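Local coordinates for type III effector HopA1 (Pseudomonas syringae pv. tomato str. DC3000, PDB 4RSX), which is a type III effector, probably delivered into plant cells, whose molecular action is not established, and is represented here by its C-terminal part, at residues Y204-L209 with P252-T257. Sequence-based numbering, arbitrary orientation.
Sequences YAESIL and PALRNT
Glu206 holds the C-terminal tail against the strand with both its backbone and its side chain. Its amide N donates to Ala253 O over 2.7 Å. The same carbonyl oxygen takes a longer CA-H...O contact from Ala205; the small side chains of Ala205 and Ala253 are consistent with so close an approach, Ala253 CB lying by Tyr204 O.

Followed outward, the Glu206 side chain starts with CG beside its own backbone N (chi1 -61°) and then runs extended. CB and CG pass close to both Ala253 O and Arg255 NH1, and the carboxylate lands beside the tail backbone. OE1 accepts an almost straight bond from Arg255 N (2.8 Å, 170°), arriving on the anti side somewhat out of the carboxylate plane. OE2 turns its own anti lone pair to Tyr204 OH, 2.8 Å away. Glutamate suits the place because it offers two oxygens to two donors, which should fix the rotation of the carboxylate.

Arginine suits position 255 because its chain, bent at chi3, lays the guanidinium flat on this carboxylate, the planes 10° apart. OE1 sits over the centre of the guanidinium and 3.4 Å from Arg255 NH1, a salt bridge of charge alone, with no N-H aimed at the oxygen; it probably stabilises the anionic carboxylate. Tyrosine serves twice, its hydroxyl reaching Glu206 while its ring edge at CE2 meets Leu254 CD2 (3.8 Å), for which leucine is a fitting apolar partner.

Arg219 ties the two segments together further, bonding Glu206 O and Pro252 O. The irregular tail after helix 234-245 is thus docked on strand 202-207, which runs between strands 111-116 and 196-199 in the antiparallel sheet of HopA1's alpha/beta fold.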
loop_
_atom_site.group_PDB
_atom_site.type_symbol
_atom_site.label_atom_id
_atom_site.label_comp_id
_atom_site.label_asym_id
_atom_site.label_seq_id
_atom_site.Cartn_x
_atom_site.Cartn_y
_atom_site.Cartn_z
ATOM N N TYR A 204 -1.876 -5.494 -6.028
ATOM C CA TYR A 204 -2.370 -6.276 -4.915
ATOM C C TYR A 204 -1.280 -7.119 -4.261
ATOM O O TYR A 204 -0.390 -7.650 -4.933
ATOM C CB TYR A 204 -3.485 -7.180 -5.415
ATOM C CG TYR A 204 -4.064 -8.079 -4.361
ATOM C CD1 TYR A 204 -4.989 -7.601 -3.455
ATOM C CD2 TYR A 204 -3.691 -9.414 -4.278
ATOM C CE1 TYR A 204 -5.539 -8.431 -2.488
ATOM C CE2 TYR A 204 -4.229 -10.246 -3.312
ATOM C CZ TYR A 204 -5.156 -9.744 -2.424
ATOM O OH TYR A 204 -5.703 -10.560 -1.457
ATOM N N ALA A 205 -1.361 -7.253 -2.945
ATOM C CA ALA A 205 -0.445 -8.135 -2.215
ATOM C C ALA A 205 -1.083 -8.510 -0.893
ATOM O O ALA A 205 -1.954 -7.786 -0.387
ATOM C CB ALA A 205 0.911 -7.457 -1.998
ATOM N N GLU A 206 -0.646 -9.634 -0.325
ATOM C CA GLU A 206 -1.252 -10.145 0.898
ATOM C C GLU A 206 -0.282 -10.112 2.065
ATOM O O GLU A 206 0.928 -10.285 1.893
ATOM C CB GLU A 206 -1.780 -11.566 0.673
ATOM C CG GLU A 206 -2.851 -11.637 -0.401
ATOM C CD GLU A 206 -3.469 -13.029 -0.571
ATOM O OE1 GLU A 206 -2.842 -14.039 -0.179
ATOM O OE2 GLU A 206 -4.594 -13.111 -1.108
ATOM N N SER A 207 -0.808 -9.872 3.256
ATOM C CA SER A 207 0.019 -9.902 4.451
ATOM C C SER A 207 -0.490 -11.039 5.332
ATOM O O SER A 207 -1.661 -11.430 5.240
ATOM C CB SER A 207 -0.025 -8.557 5.169
ATOM O OG SER A 207 -1.348 -8.235 5.534
ATOM N N ILE A 208 0.392 -11.607 6.149
ATOM C CA ILE A 208 0.017 -12.772 6.949
ATOM C C ILE A 208 0.285 -12.558 8.418
ATOM O O ILE A 208 1.057 -11.664 8.789
ATOM C CB ILE A 208 0.792 -14.045 6.525
ATOM C CG1 ILE A 208 2.301 -13.815 6.587
ATOM C CG2 ILE A 208 0.416 -14.468 5.136
ATOM C CD1 ILE A 208 3.083 -14.884 5.836
ATOM N N LEU A 209 -0.359 -13.388 9.241
ATOM C CA LEU A 209 0.002 -13.536 10.652
ATOM C C LEU A 209 -0.037 -12.218 11.384
ATOM O O LEU A 209 0.777 -11.981 12.272
ATOM C CB LEU A 209 1.405 -14.131 10.783
ATOM C CG LEU A 209 1.581 -15.545 10.222
ATOM C CD1 LEU A 209 3.066 -15.928 10.060
ATOM C CD2 LEU A 209 0.863 -16.526 11.139
ATOM N N PRO A 252 4.754 -14.408 -5.130
ATOM C CA PRO A 252 5.219 -13.763 -3.895
ATOM C C PRO A 252 4.228 -12.720 -3.382
ATOM O O PRO A 252 4.343 -12.266 -2.244
ATOM C CB PRO A 252 6.515 -13.070 -4.327
ATOM C CG PRO A 252 6.363 -12.874 -5.827
ATOM C CD PRO A 252 5.612 -14.086 -6.287
ATOM N N ALA A 253 3.259 -12.338 -4.200
ATOM C CA ALA A 253 2.226 -11.421 -3.720
ATOM C C ALA A 253 1.239 -12.112 -2.770
ATOM O O ALA A 253 0.556 -11.441 -1.991
ATOM C CB ALA A 253 1.478 -10.783 -4.888
ATOM N N LEU A 254 1.158 -13.443 -2.829
ATOM C CA LEU A 254 0.090 -14.158 -2.104
ATOM C C LEU A 254 0.559 -14.992 -0.902
ATOM O O LEU A 254 1.724 -15.404 -0.833
ATOM C CB LEU A 254 -0.692 -15.063 -3.066
ATOM C CG LEU A 254 -1.140 -14.448 -4.395
ATOM C CD1 LEU A 254 -1.766 -15.526 -5.289
ATOM C CD2 LEU A 254 -2.121 -13.289 -4.166
ATOM N N ARG A 255 -0.362 -15.234 0.032
ATOM C CA ARG A 255 -0.174 -16.226 1.095
ATOM C C ARG A 255 0.006 -17.581 0.464
ATOM O O ARG A 255 -0.589 -17.856 -0.582
ATOM C CB ARG A 255 -1.454 -16.407 1.902
ATOM C CG ARG A 255 -1.768 -15.381 2.920
ATOM C CD ARG A 255 -3.000 -15.828 3.716
ATOM N NE ARG A 255 -4.202 -15.810 2.883
ATOM C CZ ARG A 255 -4.790 -14.685 2.480
ATOM N NH1 ARG A 255 -4.274 -13.511 2.836
ATOM N NH2 ARG A 255 -5.885 -14.720 1.718
ATOM N N ASN A 256 0.759 -18.449 1.132
ATOM C CA ASN A 256 0.836 -19.848 0.727
ATOM C C ASN A 256 -0.504 -20.574 0.870
ATOM O O ASN A 256 -1.186 -20.436 1.885
ATOM C CB ASN A 256 1.903 -20.590 1.527
ATOM C CG ASN A 256 2.124 -22.001 1.013
ATOM O OD1 ASN A 256 2.968 -22.228 0.147
ATOM N ND2 ASN A 256 1.350 -22.954 1.531
ATOM N N THR A 257 -0.857 -21.339 -0.162
ATOM C CA THR A 257 -2.072 -22.166 -0.211
ATOM C C THR A 257 -3.357 -21.379 -0.007
ATOM O O THR A 257 -3.972 -20.955 -0.985
ATOM C CB THR A 257 -2.008 -23.385 0.744
ATOM O OG1 THR A 257 -1.044 -24.326 0.250
ATOM C CG2 THR A 257 -3.363 -24.074 0.817
#